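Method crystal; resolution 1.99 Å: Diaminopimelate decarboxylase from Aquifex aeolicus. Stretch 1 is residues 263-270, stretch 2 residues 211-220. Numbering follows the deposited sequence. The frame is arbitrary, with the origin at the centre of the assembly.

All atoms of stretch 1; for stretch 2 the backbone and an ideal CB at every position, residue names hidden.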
# COMPACT_ATOMS: atom_id res chain seq x y z
N ASP B 263 -0.88 -3.87 -36.42
CA ASP B 263 -0.39 -3.24 -37.66
C ASP B 263 1.12 -3.04 -37.64
O ASP B 263 1.83 -3.33 -38.62
CB ASP B 263 -1.07 -1.88 -37.88
CG ASP B 263 -2.58 -1.99 -38.19
OD1 ASP B 263 -3.09 -3.08 -38.51
OD2 ASP B 263 -3.28 -0.96 -38.08
N LEU B 264 1.62 -2.53 -36.52
CA LEU B 264 3.04 -2.31 -36.36
C LEU B 264 3.83 -3.62 -36.49
O LEU B 264 4.94 -3.61 -37.03
CB LEU B 264 3.34 -1.65 -35.01
CG LEU B 264 4.82 -1.29 -34.74
CD1 LEU B 264 5.31 -0.15 -35.66
CD2 LEU B 264 5.04 -0.96 -33.27
N LEU B 265 3.27 -4.73 -35.99
CA LEU B 265 4.04 -5.98 -35.87
C LEU B 265 3.72 -7.04 -36.92
O LEU B 265 4.37 -8.08 -36.96
CB LEU B 265 3.85 -6.60 -34.46
CG LEU B 265 4.21 -5.77 -33.21
CD1 LEU B 265 3.96 -6.60 -31.95
CD2 LEU B 265 5.66 -5.28 -33.25
N LYS B 266 2.71 -6.80 -37.76
CA LYS B 266 2.23 -7.81 -38.71
C LYS B 266 3.38 -8.41 -39.53
O LYS B 266 3.59 -9.63 -39.53
CB LYS B 266 1.17 -7.24 -39.66
CG LYS B 266 0.58 -8.31 -40.59
CD LYS B 266 -0.04 -7.72 -41.84
CE LYS B 266 -0.70 -8.83 -42.69
NZ LYS B 266 -1.74 -8.25 -43.58
N ASP B 267 4.14 -7.55 -40.19
CA ASP B 267 5.16 -8.03 -41.12
C ASP B 267 6.29 -8.74 -40.38
O ASP B 267 6.77 -9.78 -40.82
CB ASP B 267 5.68 -6.89 -42.00
CG ASP B 267 4.64 -6.41 -43.01
OD1 ASP B 267 3.57 -7.02 -43.15
OD2 ASP B 267 4.90 -5.39 -43.67
N LEU B 268 6.67 -8.19 -39.23
CA LEU B 268 7.64 -8.81 -38.36
C LEU B 268 7.23 -10.22 -37.93
O LEU B 268 8.05 -11.14 -37.99
CB LEU B 268 7.87 -7.90 -37.15
CG LEU B 268 9.12 -7.96 -36.29
CD1 LEU B 268 10.42 -8.03 -37.12
CD2 LEU B 268 9.14 -6.73 -35.37
N LEU B 269 5.97 -10.40 -37.53
CA LEU B 269 5.48 -11.70 -37.04
C LEU B 269 5.19 -12.70 -38.15
O LEU B 269 5.04 -13.91 -37.90
CB LEU B 269 4.25 -11.53 -36.14
CG LEU B 269 4.44 -10.70 -34.86
CD1 LEU B 269 3.13 -10.48 -34.12
CD2 LEU B 269 5.52 -11.30 -33.94
N GLU B 270 5.11 -12.23 -39.39
CA GLU B 270 5.00 -13.15 -40.52
C GLU B 270 6.24 -14.06 -40.63
O GLU B 270 6.17 -15.14 -41.21
CB GLU B 270 4.70 -12.41 -41.82
CG GLU B 270 4.50 -13.30 -43.05
CD GLU B 270 3.55 -14.51 -42.84
OE1 GLU B 270 2.45 -14.35 -42.26
OE2 GLU B 270 3.91 -15.63 -43.27
N UNK B 211 3.27 5.84 -27.07
CA UNK B 211 3.92 5.72 -28.36
C UNK B 211 4.48 4.30 -28.48
O UNK B 211 5.46 3.95 -27.84
CB UNK B 211 5.02 6.77 -28.53
N UNK B 212 3.87 3.50 -29.34
CA UNK B 212 4.19 2.07 -29.44
C UNK B 212 5.44 1.75 -30.28
O UNK B 212 5.82 0.58 -30.41
CB UNK B 212 2.99 1.33 -30.04
N UNK B 213 6.09 2.79 -30.80
CA UNK B 213 7.31 2.65 -31.64
C UNK B 213 8.33 1.63 -31.15
O UNK B 213 8.81 0.83 -31.95
CB UNK B 213 8.01 4.01 -31.74
N UNK B 214 8.68 1.64 -29.83
CA UNK B 214 9.68 0.70 -29.29
C UNK B 214 9.33 -0.77 -29.43
O UNK B 214 10.23 -1.61 -29.39
CB UNK B 214 9.91 1.00 -27.81
N UNK B 215 8.05 -1.10 -29.59
CA UNK B 215 7.68 -2.50 -29.78
C UNK B 215 8.31 -3.11 -31.03
O UNK B 215 8.63 -4.29 -31.04
CB UNK B 215 6.16 -2.63 -29.86
N UNK B 216 8.48 -2.32 -32.09
CA UNK B 216 9.04 -2.85 -33.33
C UNK B 216 10.45 -3.41 -33.09
O UNK B 216 10.67 -4.59 -33.32
CB UNK B 216 9.07 -1.76 -34.41
N UNK B 217 11.37 -2.58 -32.58
CA UNK B 217 12.76 -3.00 -32.35
C UNK B 217 12.82 -4.13 -31.34
O UNK B 217 13.57 -5.09 -31.53
CB UNK B 217 13.61 -1.82 -31.87
N UNK B 218 12.01 -4.02 -30.29
CA UNK B 218 11.95 -5.03 -29.23
C UNK B 218 11.59 -6.39 -29.80
O UNK B 218 12.31 -7.37 -29.59
CB UNK B 218 10.94 -4.63 -28.16
N UNK B 219 10.46 -6.44 -30.50
CA UNK B 219 9.99 -7.68 -31.12
C UNK B 219 10.95 -8.17 -32.23
O UNK B 219 11.13 -9.37 -32.40
CB UNK B 219 8.59 -7.47 -31.70
N UNK B 220 11.58 -7.23 -32.93
CA UNK B 220 12.60 -7.58 -33.94
C UNK B 220 13.72 -8.39 -33.29
O UNK B 220 14.12 -9.43 -33.81
CB UNK B 220 13.17 -6.32 -34.60

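Stretch 1 offers a row of leucine methyls, with its charged residues turned elsewhere, so apolar packing is to be expected where the second helix faces it.

Position 211 lies just before the turn into that helix, with nothing of stretch 1 within 5.5 Å of its ideal CB. A short acceptor, Asp, Ser, Thr or Asn, could cap the free backbone amides that follow. It is Asp 211, whose OD1 accepts from the backbone N of 213 at 3.1 Å.

At 212, CA-to-CB points toward stretch 1, and the ideal CB is 4.5 Å from Leu 264 CD2; a branched or long aliphatic group would suit. Ile 212 puts CD1 4.1 Å from Leu 264 CD2.

Positions 213 and 214 point away, into space that stretch 1 leaves open. Small polar residues suit 213, and Ser 213 OG donates to Asp 211 OD1 at 2.7 Å, reinforcing the cap. At 214, phi of -60° and psi of -22° allow proline, whose nitrogen need not donate there; Pro 214 is found.

Position 215 points toward stretch 1, its ideal CB 4.0 Å from Leu 264 CD2 and 4.3 Å from Leu 265 CD2. Many aliphatic or aromatic residues could supply that contact. In Tyr 215 the CB makes it, and chi1 of -79° (m) leads the ring away to a hydroxyl bonded elsewhere in the structure.

Position 216 points sideways, its ideal CB 4.3 Å from Leu 264 CD2. A long chain with a methylene stem and a polar end would fit, Lys, Arg, Gln or Glu. The CG of Arg 216 lies 4.3 Å from Leu 268 CD2, and NH1 forms a salt bridge with the side chain at 220.

Position 217 points away and 218 sideways, both beyond reach, so stretch 1 decides neither and many helix-compatible residues would serve, polar or small; they are Glu 217 and Ala 218.

Position 219 faces a leucine cluster, its ideal CB 3.8 Å from Leu 268 CD2 and 4.0 Å from Leu 265 CD2. A compact aliphatic residue, Val, Ile or Leu, is favoured. Val 219 uses both branches: CG2 is 3.9 Å from Leu 265 CD2, and CG1 is 3.8 Å from Leu 268 CD2 and 3.9 Å from Leu 269 CD2.

At 220, CA-to-CB is sideways and the ideal CB lies 4.1 Å from Leu 268 CD1; residues with an apolar stem suit. Glu 220 packs its CB there, while its carboxylate leads away, OE2 lying 3.2 Å from Arg 216 NH1.

Stretch 2 (211-220) DISPYREAVE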
# COMPACT_ATOMS: atom_id res chain seq x y z
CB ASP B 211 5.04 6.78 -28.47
CG ASP B 211 5.98 6.52 -29.64
OD1 ASP B 211 5.61 5.80 -30.59
OD2 ASP B 211 7.11 7.05 -29.60
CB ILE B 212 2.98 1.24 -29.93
CG1 ILE B 212 2.44 1.77 -31.26
CG2 ILE B 212 1.86 1.27 -28.87
CD1 ILE B 212 1.53 0.79 -31.99
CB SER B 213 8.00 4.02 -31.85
OG SER B 213 7.17 4.89 -32.60
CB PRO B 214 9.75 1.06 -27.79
CG PRO B 214 9.23 2.43 -27.70
CD PRO B 214 8.21 2.58 -28.79
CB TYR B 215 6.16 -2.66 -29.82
CG TYR B 215 5.50 -2.66 -28.44
CD1 TYR B 215 5.43 -3.83 -27.66
CD2 TYR B 215 4.92 -1.50 -27.95
CE1 TYR B 215 4.79 -3.82 -26.38
CE2 TYR B 215 4.29 -1.47 -26.70
CZ TYR B 215 4.23 -2.63 -25.91
OH TYR B 215 3.60 -2.56 -24.67
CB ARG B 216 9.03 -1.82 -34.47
CG ARG B 216 9.10 -2.48 -35.87
CD ARG B 216 9.80 -1.60 -36.93
NE ARG B 216 11.17 -1.28 -36.55
CZ ARG B 216 12.22 -2.08 -36.71
NH1 ARG B 216 12.10 -3.28 -37.29
NH2 ARG B 216 13.41 -1.68 -36.28
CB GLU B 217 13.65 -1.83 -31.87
CG GLU B 217 15.14 -2.25 -31.67
CD GLU B 217 16.04 -1.11 -31.19
OE1 GLU B 217 15.55 -0.01 -30.89
OE2 GLU B 217 17.28 -1.35 -31.11
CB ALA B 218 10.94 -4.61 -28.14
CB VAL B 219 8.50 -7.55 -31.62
CG1 VAL B 219 8.04 -8.79 -32.37
CG2 VAL B 219 7.56 -7.27 -30.43
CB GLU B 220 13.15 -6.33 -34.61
CG GLU B 220 14.17 -6.60 -35.69
CD GLU B 220 14.98 -5.35 -36.01
OE1 GLU B 220 15.71 -4.87 -35.10
OE2 GLU B 220 14.89 -4.85 -37.15
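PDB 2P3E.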